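Local coordinates for protein vanadium-dependent haloperoxidase (Zobellia galactanivorans, PDB 4CIT) that acts as a bacterial vanadium-dependent iodoperoxidase, probably oxidising iodide with hydrogen peroxide at a bound vanadate, at residues A[189-194]-A[360-365]; A[226-229]-A[235-238]; A[240-245]-A[417-422]; A[342-345]-A[351-354]. All coordinates share one frame; numbering follows the deposited sequence. Where two conformers were deposited one is given.

Contact 1 of 4, residues A[189-194]-A[360-365]; sequences GRWQPT and PFPEYT
Trp191 lays its indole over the Phe361-Pro362 backbone, with Pro360 alongside, and its side chain can be followed atom by atom across that chain. Trp191 CB starts beside the proline ring, 4.0 Å from Pro362 CG. With CG anti to the backbone N (chi1 179°), the indole is carried over Pro362, whose side chain it meets at about a right angle. Trp191 CD1 comes to 3.6 Å from Pro362 CA, and that same CA sits over the five-membered ring, 3.8 Å from its centroid, as a CH-pi contact. Both residues lie in loops, but 360-365 belongs to the PAP2-superfamily region and leads into helix 367-383. Within it Phe361 points its CB away from the tryptophan, and its ring lines the vanadate pocket. Farther out, Trp191 NE1 stands 3.3 Å from Phe361 O at an angle too poor for a hydrogen bond; that oxygen is bonded instead by Arg339 NE. Trp191 CE2 lies 3.7 Å from Phe361 C. This carbon and Pro362 N cover the same face of the indole, and Pro193 N covers the opposite one near the rim. At the far end of the ring, Trp191 CZ2 approaches Phe361 N at 3.6 Å.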
loop_
_atom_site.group_PDB
_atom_site.type_symbol
_atom_site.label_atom_id
_atom_site.label_comp_id
_atom_site.label_asym_id
_atom_site.label_seq_id
_atom_site.Cartn_x
_atom_site.Cartn_y
_atom_site.Cartn_z
ATOM N N GLY A 189 -17.014 -10.848 -22.447
ATOM C CA GLY A 189 -16.772 -10.054 -21.211
ATOM C C GLY A 189 -15.365 -10.168 -20.636
ATOM O O GLY A 189 -15.062 -9.567 -19.583
ATOM N N ARG A 190 -14.507 -10.983 -21.250
ATOM C CA ARG A 190 -13.160 -11.122 -20.734
ATOM C C ARG A 190 -12.304 -9.857 -20.917
ATOM O O ARG A 190 -12.381 -9.132 -21.936
ATOM C CB ARG A 190 -12.455 -12.404 -21.129
ATOM C CG ARG A 190 -11.648 -12.359 -22.388
ATOM C CD ARG A 190 -11.416 -13.799 -22.898
ATOM N NE ARG A 190 -11.059 -13.778 -24.315
ATOM C CZ ARG A 190 -9.818 -13.834 -24.793
ATOM N NH1 ARG A 190 -8.775 -13.925 -23.975
ATOM N NH2 ARG A 190 -9.611 -13.796 -26.103
ATOM N N TRP A 191 -11.480 -9.614 -19.921
ATOM C CA TRP A 191 -10.571 -8.485 -19.938
ATOM C C TRP A 191 -9.644 -8.539 -21.183
ATOM O O TRP A 191 -9.125 -9.623 -21.522
ATOM C CB TRP A 191 -9.712 -8.398 -18.689
ATOM C CG TRP A 191 -8.744 -7.217 -18.717
ATOM C CD1 TRP A 191 -9.000 -5.939 -18.520
ATOM C CD2 TRP A 191 -7.336 -7.298 -18.990
ATOM N NE1 TRP A 191 -7.869 -5.186 -18.640
ATOM C CE2 TRP A 191 -6.822 -6.000 -18.929
ATOM C CE3 TRP A 191 -6.485 -8.361 -19.293
ATOM C CZ2 TRP A 191 -5.499 -5.703 -19.169
ATOM C CZ3 TRP A 191 -5.132 -8.076 -19.536
ATOM C CH2 TRP A 191 -4.650 -6.777 -19.452
ATOM N N GLN A 192 -9.520 -7.403 -21.818
ATOM C CA GLN A 192 -8.580 -7.162 -22.911
ATOM C C GLN A 192 -7.569 -6.082 -22.541
ATOM O O GLN A 192 -7.921 -5.048 -21.951
ATOM C CB GLN A 192 -9.329 -6.570 -24.118
ATOM C CG GLN A 192 -10.271 -7.457 -24.790
ATOM C CD GLN A 192 -10.885 -6.730 -25.977
ATOM O OE1 GLN A 192 -10.317 -5.786 -26.536
ATOM N NE2 GLN A 192 -12.081 -7.053 -26.215
ATOM N N PRO A 193 -6.308 -6.249 -22.940
ATOM C CA PRO A 193 -5.452 -5.111 -22.824
ATOM C C PRO A 193 -5.983 -3.897 -23.568
ATOM O O PRO A 193 -6.735 -4.052 -24.552
ATOM C CB PRO A 193 -4.114 -5.564 -23.464
ATOM C CG PRO A 193 -4.092 -7.022 -23.333
ATOM C CD PRO A 193 -5.587 -7.398 -23.510
ATOM N N THR A 194 -5.663 -2.752 -23.016
ATOM C CA THR A 194 -6.231 -1.448 -23.435
ATOM C C THR A 194 -5.216 -0.480 -23.967
ATOM O O THR A 194 -4.083 -0.471 -23.558
ATOM C CB THR A 194 -6.965 -0.779 -22.213
ATOM O OG1 THR A 194 -6.138 -0.768 -21.046
ATOM C CG2 THR A 194 -8.260 -1.567 -21.827
ATOM N N PRO A 360 -3.415 -1.377 -16.615
ATOM C CA PRO A 360 -3.314 -2.634 -17.298
ATOM C C PRO A 360 -3.587 -3.872 -16.491
ATOM O O PRO A 360 -2.711 -4.689 -16.289
ATOM C CB PRO A 360 -1.852 -2.642 -17.786
ATOM C CG PRO A 360 -1.128 -1.899 -16.706
ATOM C CD PRO A 360 -2.097 -0.820 -16.227
ATOM N N PHE A 361 -4.825 -4.055 -16.061
ATOM C CA PHE A 361 -5.228 -5.203 -15.313
ATOM C C PHE A 361 -6.742 -5.268 -15.275
ATOM O O PHE A 361 -7.408 -4.195 -15.525
ATOM C CB PHE A 361 -4.605 -5.324 -13.913
ATOM C CG PHE A 361 -4.436 -4.046 -13.185
ATOM C CD1 PHE A 361 -5.473 -3.507 -12.463
ATOM C CD2 PHE A 361 -3.225 -3.406 -13.205
ATOM C CE1 PHE A 361 -5.329 -2.367 -11.730
ATOM C CE2 PHE A 361 -3.041 -2.242 -12.519
ATOM C CZ PHE A 361 -4.108 -1.681 -11.800
ATOM N N PRO A 362 -7.315 -6.457 -15.019
ATOM C CA PRO A 362 -8.755 -6.588 -15.026
ATOM C C PRO A 362 -9.472 -5.684 -14.014
ATOM O O PRO A 362 -8.886 -5.150 -13.061
ATOM C CB PRO A 362 -8.993 -8.057 -14.714
ATOM C CG PRO A 362 -7.773 -8.701 -15.241
ATOM C CD PRO A 362 -6.704 -7.773 -14.854
ATOM N N GLU A 363 -10.740 -5.519 -14.248
ATOM C CA GLU A 363 -11.570 -4.467 -13.641
ATOM C C GLU A 363 -12.082 -4.702 -12.200
ATOM O O GLU A 363 -12.215 -3.708 -11.438
ATOM C CB GLU A 363 -12.698 -4.128 -14.572
ATOM C CG GLU A 363 -13.395 -2.832 -14.246
ATOM C CD GLU A 363 -14.417 -2.889 -13.182
ATOM O OE1 GLU A 363 -15.029 -3.964 -12.922
ATOM O OE2 GLU A 363 -14.687 -1.792 -12.641
ATOM N N TYR A 364 -12.370 -5.923 -11.795
ATOM C CA TYR A 364 -13.227 -6.111 -10.613
ATOM C C TYR A 364 -12.487 -6.943 -9.570
ATOM O O TYR A 364 -12.047 -8.006 -9.906
ATOM C CB TYR A 364 -14.501 -6.855 -11.029
ATOM C CG TYR A 364 -15.525 -7.077 -9.945
ATOM C CD1 TYR A 364 -16.441 -6.139 -9.599
ATOM C CD2 TYR A 364 -15.533 -8.287 -9.225
ATOM C CE1 TYR A 364 -17.393 -6.380 -8.616
ATOM C CE2 TYR A 364 -16.460 -8.553 -8.261
ATOM C CZ TYR A 364 -17.383 -7.606 -7.955
ATOM O OH TYR A 364 -18.352 -7.858 -7.035
ATOM N N THR A 365 -12.359 -6.545 -8.345
ATOM C CA THR A 365 -12.782 -5.251 -7.761
ATOM C C THR A 365 -11.656 -4.213 -7.923
ATOM O O THR A 365 -10.536 -4.535 -8.389
ATOM C CB THR A 365 -13.053 -5.454 -6.253
ATOM O OG1 THR A 365 -11.944 -6.220 -5.724
ATOM C CG2 THR A 365 -14.404 -6.102 -6.014
#

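Contact 2 of 4, residues A[226-229]-A[235-238]; sequences PAYS and AFYK
Ala227 O accepts a 2.8 Å hydrogen bond from a water, and the same water accepts one of 2.8 Å from Phe236 N, so a single molecule bridges the loop to the first turn of helix 235-253. The carbonyl is also pressed closely from the helix side: Phe236 CB comes within 3.0 Å of Ala227 O, a tight contact. Phe236 carries most of the packing. Its CG stands anti to the backbone N (chi1 -177°), which swings the ring against the loop so that Tyr228 CA lies over one face, 4.0 Å from the centroid, as a CH-pi contact. The Tyr228 ring meets this phenyl obliquely, planes at 56°, with Tyr228 CD1 3.7 Å from Phe236 CE1. Tyr228 also touches Val343 and His347, so the loop packs between helices 235-253 and 340-347. Pro226 CB packs on Ala235 CB. An alanine in place of Phe236 would probably open a gap beside Tyr228 and leave Tyr425, whose ring also meets the phenyl, without that neighbour. Ser229 O sits at the ring edge, 3.3 Å from Phe236 CD1, and near the Tyr237 ring edge too. This oxygen is buried with no hydrogen-bonding partner in the model, and the two aromatic edges are among its neighbours; apart from the water bridge, apolar packing holds the loop to the helix start.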
loop_
_atom_site.group_PDB
_atom_site.type_symbol
_atom_site.label_atom_id
_atom_site.label_comp_id
_atom_site.label_asym_id
_atom_site.label_seq_id
_atom_site.Cartn_x
_atom_site.Cartn_y
_atom_site.Cartn_z
ATOM N N PRO A 226 -21.734 -8.111 -11.889
ATOM C CA PRO A 226 -22.812 -8.328 -12.807
ATOM C C PRO A 226 -22.377 -8.916 -14.102
ATOM O O PRO A 226 -21.280 -8.609 -14.605
ATOM C CB PRO A 226 -23.421 -6.921 -13.028
ATOM C CG PRO A 226 -22.659 -5.998 -12.213
ATOM C CD PRO A 226 -21.662 -6.743 -11.367
ATOM N N ALA A 227 -23.191 -9.851 -14.590
ATOM C CA ALA A 227 -22.845 -10.539 -15.864
ATOM C C ALA A 227 -22.716 -9.529 -17.021
ATOM O O ALA A 227 -23.582 -8.712 -17.218
ATOM C CB ALA A 227 -23.892 -11.549 -16.217
ATOM N N TYR A 228 -21.633 -9.624 -17.731
ATOM C CA TYR A 228 -21.463 -8.864 -18.961
ATOM C C TYR A 228 -22.728 -9.056 -19.855
ATOM O O TYR A 228 -23.225 -10.203 -20.151
ATOM C CB TYR A 228 -20.236 -9.334 -19.695
ATOM C CG TYR A 228 -20.084 -8.713 -21.058
ATOM C CD1 TYR A 228 -19.504 -7.490 -21.188
ATOM C CD2 TYR A 228 -20.537 -9.327 -22.204
ATOM C CE1 TYR A 228 -19.301 -6.914 -22.399
ATOM C CE2 TYR A 228 -20.359 -8.704 -23.450
ATOM C CZ TYR A 228 -19.722 -7.473 -23.502
ATOM O OH TYR A 228 -19.550 -6.769 -24.645
ATOM N N SER A 229 -23.260 -7.937 -20.289
ATOM C CA SER A 229 -24.422 -7.962 -21.133
ATOM C C SER A 229 -24.592 -6.619 -21.786
ATOM O O SER A 229 -24.324 -5.615 -21.158
ATOM C CB SER A 229 -25.676 -8.282 -20.288
ATOM O OG SER A 229 -26.852 -8.226 -21.092
ATOM N N ALA A 235 -28.144 -5.335 -15.556
ATOM C CA ALA A 235 -27.368 -4.607 -14.529
ATOM C C ALA A 235 -26.018 -4.115 -15.132
ATOM O O ALA A 235 -25.620 -2.969 -14.888
ATOM C CB ALA A 235 -27.120 -5.456 -13.247
ATOM N N PHE A 236 -25.347 -4.920 -15.955
ATOM C CA PHE A 236 -24.073 -4.563 -16.523
ATOM C C PHE A 236 -24.218 -3.321 -17.399
ATOM O O PHE A 236 -23.469 -2.324 -17.296
ATOM C CB PHE A 236 -23.432 -5.704 -17.281
ATOM C CG PHE A 236 -22.050 -5.376 -17.823
ATOM C CD1 PHE A 236 -21.938 -4.749 -19.050
ATOM C CD2 PHE A 236 -20.897 -5.535 -17.053
ATOM C CE1 PHE A 236 -20.703 -4.410 -19.558
ATOM C CE2 PHE A 236 -19.655 -5.149 -17.528
ATOM C CZ PHE A 236 -19.562 -4.589 -18.807
ATOM N N TYR A 237 -25.228 -3.338 -18.243
ATOM C CA TYR A 237 -25.431 -2.242 -19.163
ATOM C C TYR A 237 -25.739 -0.957 -18.412
ATOM O O TYR A 237 -25.246 0.130 -18.776
ATOM C CB TYR A 237 -26.527 -2.573 -20.191
ATOM C CG TYR A 237 -26.341 -1.758 -21.469
ATOM C CD1 TYR A 237 -25.383 -2.134 -22.395
ATOM C CD2 TYR A 237 -27.101 -0.633 -21.731
ATOM C CE1 TYR A 237 -25.183 -1.436 -23.566
ATOM C CE2 TYR A 237 -26.908 0.094 -22.923
ATOM C CZ TYR A 237 -25.943 -0.332 -23.825
ATOM O OH TYR A 237 -25.703 0.360 -25.001
ATOM N N LYS A 238 -26.542 -1.047 -17.365
ATOM C CA LYS A 238 -26.770 0.095 -16.539
ATOM C C LYS A 238 -25.491 0.684 -16.013
ATOM O O LYS A 238 -25.312 1.897 -15.993
ATOM C CB LYS A 238 -27.815 -0.168 -15.453
ATOM C CG LYS A 238 -29.167 -0.402 -16.153
ATOM C CD LYS A 238 -30.313 -0.505 -15.160
ATOM C CE LYS A 238 -31.626 -0.842 -15.846
ATOM N NZ LYS A 238 -32.556 -1.323 -14.803
HETATM O O HOH W 1 -25.944 -7.585 -16.294
#

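Contact 3 of 4, residues A[240-245]-A[417-422]; sequences LKEVYD and SRMYGG. With VO4 (vanadate ion), chain D.
Next to the vanadate pocket, whose Arg418 sits on the same helix turn, Met419 and Gly422 pack against Glu242 and Val243 of helix 235-253. Met419 bends at both chi2 and chi3 (63° and 54°), turning its thioether toward that helix: Met419 SD lies 3.9 Å from Val243 CG2, and Met419 CE reaches across the end of Glu242, 3.9 Å from its OE1. The other valine branch, Val243 CG1, packs 3.8 Å from Gly422 O. A water donates to both Val243 O and Met419 O, tying the two backbones together. Helix 407-420 finishes here in a Schellman motif, in which Gly422 takes positive phi and its N bonds back to Met419 O. The Glu242 carboxylate also forms a salt bridge with Arg426, and an alanine here would probably leave that arginine without its mate and Met419 CE without its cover. On the pocket side, Arg418 folds at chi2 and chi3 so that Arg418 NE donates to vanadate O2 at 3.0 Å, with an N-H...O angle of 145° and the oxygen near the guanidinium plane. Its NH1 makes a salt bridge with Asp267, while this vanadate is also hydrogen-bonded to Ser366 OG and His368 ND1.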
loop_
_atom_site.group_PDB
_atom_site.type_symbol
_atom_site.label_atom_id
_atom_site.label_comp_id
_atom_site.label_asym_id
_atom_site.label_seq_id
_atom_site.Cartn_x
_atom_site.Cartn_y
_atom_site.Cartn_z
ATOM N N LEU A 240 -22.429 0.343 -17.223
ATOM C CA LEU A 240 -21.614 0.800 -18.358
ATOM C C LEU A 240 -22.085 2.162 -18.775
ATOM O O LEU A 240 -21.312 3.115 -18.998
ATOM C CB LEU A 240 -21.880 -0.172 -19.535
ATOM C CG LEU A 240 -21.129 0.139 -20.801
ATOM C CD1 LEU A 240 -19.664 -0.029 -20.528
ATOM C CD2 LEU A 240 -21.580 -0.774 -21.933
ATOM N N LYS A 241 -23.420 2.293 -18.818
ATOM C CA LYS A 241 -24.031 3.554 -19.175
ATOM C C LYS A 241 -23.745 4.657 -18.181
ATOM O O LYS A 241 -23.533 5.796 -18.558
ATOM C CB LYS A 241 -25.546 3.386 -19.389
ATOM C CG LYS A 241 -26.286 4.624 -19.930
ATOM C CD LYS A 241 -27.808 4.602 -19.758
ATOM C CE LYS A 241 -28.505 5.668 -20.604
ATOM N NZ LYS A 241 -28.482 7.028 -19.995
ATOM N N GLU A 242 -23.700 4.342 -16.904
ATOM C CA GLU A 242 -23.271 5.266 -15.879
ATOM C C GLU A 242 -21.833 5.815 -16.111
ATOM O O GLU A 242 -21.648 6.934 -16.072
ATOM C CB GLU A 242 -23.435 4.610 -14.487
ATOM C CG GLU A 242 -22.994 5.609 -13.434
ATOM C CD GLU A 242 -22.914 5.128 -11.989
ATOM O OE1 GLU A 242 -22.953 3.912 -11.726
ATOM O OE2 GLU A 242 -22.751 6.029 -11.087
ATOM N N VAL A 243 -20.843 4.959 -16.342
ATOM C CA VAL A 243 -19.492 5.321 -16.695
ATOM C C VAL A 243 -19.471 6.289 -17.842
ATOM O O VAL A 243 -18.812 7.336 -17.810
ATOM C CB VAL A 243 -18.591 4.087 -16.934
ATOM C CG1 VAL A 243 -17.176 4.581 -17.297
ATOM C CG2 VAL A 243 -18.513 3.285 -15.641
ATOM N N TYR A 244 -20.203 5.912 -18.874
ATOM C CA TYR A 244 -20.265 6.681 -20.141
ATOM C C TYR A 244 -20.811 8.068 -19.868
ATOM O O TYR A 244 -20.194 9.096 -20.234
ATOM C CB TYR A 244 -21.149 5.911 -21.094
ATOM C CG TYR A 244 -21.321 6.601 -22.425
ATOM C CD1 TYR A 244 -20.341 6.563 -23.358
ATOM C CD2 TYR A 244 -22.490 7.249 -22.722
ATOM C CE1 TYR A 244 -20.474 7.171 -24.619
ATOM C CE2 TYR A 244 -22.656 7.832 -23.990
ATOM C CZ TYR A 244 -21.609 7.826 -24.900
ATOM O OH TYR A 244 -21.726 8.395 -26.162
ATOM N N ASP A 245 -21.927 8.116 -19.184
ATOM C CA ASP A 245 -22.684 9.341 -18.868
ATOM C C ASP A 245 -21.941 10.306 -17.902
ATOM O O ASP A 245 -21.895 11.528 -18.090
ATOM C CB ASP A 245 -24.097 9.076 -18.269
ATOM C CG ASP A 245 -25.076 8.482 -19.289
ATOM O OD1 ASP A 245 -24.810 8.557 -20.527
ATOM O OD2 ASP A 245 -26.119 7.938 -18.882
ATOM N N SER A 417 -13.326 8.448 -7.106
ATOM C CA SER A 417 -12.419 9.016 -8.121
ATOM C C SER A 417 -12.293 8.102 -9.304
ATOM O O SER A 417 -12.046 8.587 -10.394
ATOM C CB SER A 417 -11.055 9.303 -7.560
ATOM O OG SER A 417 -10.328 8.122 -7.439
ATOM N N ARG A 418 -12.457 6.789 -9.090
ATOM C CA ARG A 418 -12.376 5.820 -10.189
ATOM C C ARG A 418 -13.592 5.828 -11.131
ATOM O O ARG A 418 -13.422 5.417 -12.268
ATOM C CB ARG A 418 -12.122 4.407 -9.669
ATOM C CG ARG A 418 -11.020 4.376 -8.620
ATOM C CD ARG A 418 -9.715 5.011 -9.037
ATOM N NE ARG A 418 -8.921 4.100 -9.922
ATOM C CZ ARG A 418 -7.910 4.440 -10.696
ATOM N NH1 ARG A 418 -7.498 5.692 -10.817
ATOM N NH2 ARG A 418 -7.235 3.467 -11.398
ATOM N N MET A 419 -14.728 6.309 -10.640
ATOM C CA MET A 419 -15.921 6.520 -11.471
ATOM C C MET A 419 -15.717 7.770 -12.281
ATOM O O MET A 419 -15.899 7.737 -13.546
ATOM C CB MET A 419 -17.189 6.631 -10.610
ATOM C CG MET A 419 -18.400 7.052 -11.436
ATOM S SD MET A 419 -18.917 5.924 -12.738
ATOM C CE MET A 419 -19.085 4.428 -11.704
ATOM N N TYR A 420 -15.263 8.843 -11.615
ATOM C CA TYR A 420 -14.939 10.075 -12.384
ATOM C C TYR A 420 -13.884 9.811 -13.381
ATOM O O TYR A 420 -13.849 10.464 -14.430
ATOM C CB TYR A 420 -14.455 11.167 -11.467
ATOM C CG TYR A 420 -15.383 11.525 -10.307
ATOM C CD1 TYR A 420 -16.756 11.421 -10.427
ATOM C CD2 TYR A 420 -14.871 12.096 -9.122
ATOM C CE1 TYR A 420 -17.619 11.801 -9.384
ATOM C CE2 TYR A 420 -15.721 12.460 -8.073
ATOM C CZ TYR A 420 -17.058 12.324 -8.210
ATOM O OH TYR A 420 -17.928 12.718 -7.220
ATOM N N GLY A 421 -12.968 8.879 -13.055
ATOM C CA GLY A 421 -11.903 8.583 -13.954
ATOM C C GLY A 421 -12.220 7.752 -15.198
ATOM O O GLY A 421 -11.366 7.696 -16.128
ATOM N N GLY A 422 -13.385 7.117 -15.240
ATOM C CA GLY A 422 -13.856 6.329 -16.397
ATOM C C GLY A 422 -13.272 4.983 -16.539
ATOM O O GLY A 422 -13.375 4.389 -17.598
HETATM O O2 VO4 D . -8.971 1.305 -8.948
HETATM O O HOH W 2 -16.658 8.105 -16.209
#

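Contact 4 of 4, residues A[342-345]-A[351-354]; sequences TVIN and SWKP
Residues 342-345 are a turn of helix 340-347, while 351-354 is a loop, extended from Trp352 onward, that comes back beside it after a short connection. The backbones stay apart, the closest pair of CA atoms being Asn345 and Trp352 at 6.5 Å, and side chains fill the interval. Ile344 and Trp352 point their CB atoms at each other. Both isoleucine branches are used. Ile344 CG2 rests near the root of the indole, 3.7 Å from Trp352 CB. CG1 lies beside the backbone N (chi1 -70°), and from there Ile344 CD1 reaches over the six-membered ring of Trp352, 3.7 Å from its centroid and only 10° off the normal, a well-centred CH-pi contact. One helix position further on, the Asn345 side chain comes up to the tryptophan backbone, with Asn345 CG 3.7 Å from Trp352 O. The contact thus folds the loop back on helix 340-347 within the PAP2-superfamily region. The indole is also held from helix 235-253: NE1 is hydrogen-bonded to Tyr244 O, and the Tyr244 ring stacks on it. Ile344 in turn touches Leu240 of that helix, and Lys353 O takes a bond from Arg247. The chemistry is divided: a methyl group against the pi face joins helix and returning chain, while the indole N-H is satisfied by a carbonyl of the neighbouring helix.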
loop_
_atom_site.group_PDB
_atom_site.type_symbol
_atom_site.label_atom_id
_atom_site.label_comp_id
_atom_site.label_asym_id
_atom_site.label_seq_id
_atom_site.Cartn_x
_atom_site.Cartn_y
_atom_site.Cartn_z
ATOM N N THR A 342 -13.152 -0.335 -23.293
ATOM C CA THR A 342 -13.192 -1.420 -24.289
ATOM C C THR A 342 -14.641 -1.673 -24.772
ATOM O O THR A 342 -14.907 -1.676 -25.983
ATOM C CB THR A 342 -12.621 -2.680 -23.692
ATOM O OG1 THR A 342 -11.358 -2.351 -23.030
ATOM C CG2 THR A 342 -12.411 -3.722 -24.788
ATOM N N VAL A 343 -15.595 -1.761 -23.840
ATOM C CA VAL A 343 -16.966 -2.055 -24.192
ATOM C C VAL A 343 -17.596 -0.832 -24.819
ATOM O O VAL A 343 -18.299 -0.932 -25.845
ATOM C CB VAL A 343 -17.828 -2.492 -22.960
ATOM C CG1 VAL A 343 -19.147 -3.025 -23.450
ATOM C CG2 VAL A 343 -17.081 -3.595 -22.156
ATOM N N ILE A 344 -17.262 0.313 -24.286
ATOM C CA ILE A 344 -17.849 1.553 -24.841
ATOM C C ILE A 344 -17.321 1.762 -26.273
ATOM O O ILE A 344 -18.135 2.092 -27.180
ATOM C CB ILE A 344 -17.595 2.785 -23.929
ATOM C CG1 ILE A 344 -18.442 2.684 -22.609
ATOM C CG2 ILE A 344 -17.854 4.058 -24.725
ATOM C CD1 ILE A 344 -17.825 3.538 -21.548
ATOM N N ASN A 345 -16.013 1.667 -26.511
ATOM C CA ASN A 345 -15.487 1.936 -27.849
ATOM C C ASN A 345 -15.909 0.862 -28.882
ATOM O O ASN A 345 -16.154 1.225 -30.055
ATOM C CB ASN A 345 -13.985 2.081 -27.873
ATOM C CG ASN A 345 -13.526 3.344 -27.164
ATOM O OD1 ASN A 345 -14.222 4.418 -27.179
ATOM N ND2 ASN A 345 -12.393 3.284 -26.658
ATOM N N SER A 351 -15.566 7.279 -30.286
ATOM C CA SER A 351 -14.839 8.497 -29.953
ATOM C C SER A 351 -14.679 8.741 -28.410
ATOM O O SER A 351 -13.876 9.640 -27.999
ATOM C CB SER A 351 -15.548 9.695 -30.566
ATOM O OG SER A 351 -16.697 10.059 -29.754
ATOM N N TRP A 352 -15.348 7.956 -27.601
ATOM C CA TRP A 352 -15.311 8.209 -26.163
ATOM C C TRP A 352 -13.973 7.856 -25.563
ATOM O O TRP A 352 -13.359 6.821 -25.945
ATOM C CB TRP A 352 -16.413 7.400 -25.504
ATOM C CG TRP A 352 -16.707 7.631 -24.048
ATOM C CD1 TRP A 352 -17.622 8.477 -23.510
ATOM C CD2 TRP A 352 -16.044 6.998 -22.939
ATOM N NE1 TRP A 352 -17.663 8.308 -22.096
ATOM C CE2 TRP A 352 -16.675 7.426 -21.747
ATOM C CE3 TRP A 352 -15.024 6.046 -22.842
ATOM C CZ2 TRP A 352 -16.353 6.939 -20.525
ATOM C CZ3 TRP A 352 -14.693 5.601 -21.597
ATOM C CH2 TRP A 352 -15.349 6.058 -20.459
ATOM N N LYS A 353 -13.525 8.690 -24.603
ATOM C CA LYS A 353 -12.287 8.419 -23.870
ATOM C C LYS A 353 -12.503 8.668 -22.397
ATOM O O LYS A 353 -13.130 9.622 -22.042
ATOM C CB LYS A 353 -11.180 9.340 -24.324
ATOM C CG LYS A 353 -10.872 9.207 -25.827
ATOM C CD LYS A 353 -10.346 7.838 -26.183
ATOM C CE LYS A 353 -10.047 7.737 -27.713
ATOM N NZ LYS A 353 -9.207 8.904 -28.095
ATOM N N PRO A 354 -11.923 7.840 -21.553
ATOM C CA PRO A 354 -12.007 8.064 -20.150
ATOM C C PRO A 354 -11.177 9.247 -19.733
ATOM O O PRO A 354 -10.212 9.587 -20.417
ATOM C CB PRO A 354 -11.444 6.745 -19.557
ATOM C CG PRO A 354 -10.549 6.231 -20.602
ATOM C CD PRO A 354 -11.190 6.642 -21.911
#

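From the N terminus, 189-194 opens the long loop of contact 1. Contact 2, wholly within that span, is a short closure bringing the start of helix 235-253 back onto 226-229. Just beyond it on the same helix, 240-245 opens contact 3. Contact 4 then closes another short loop, within the spans of both contact 1 and contact 3. Contact 1 closes at 360-365 and contact 3 only at 417-422, so these two long-range loops cross. Contact 1 joins two loops, one carrying pocket residue Phe361; contact 3 joins helix 235-253 to the end of helix 407-420; contact 4 joins helix 340-347 to the loop after it. Thr342 touches Thr194 and Val343 touches Tyr228, linking contact 4 to contacts 1 and 2.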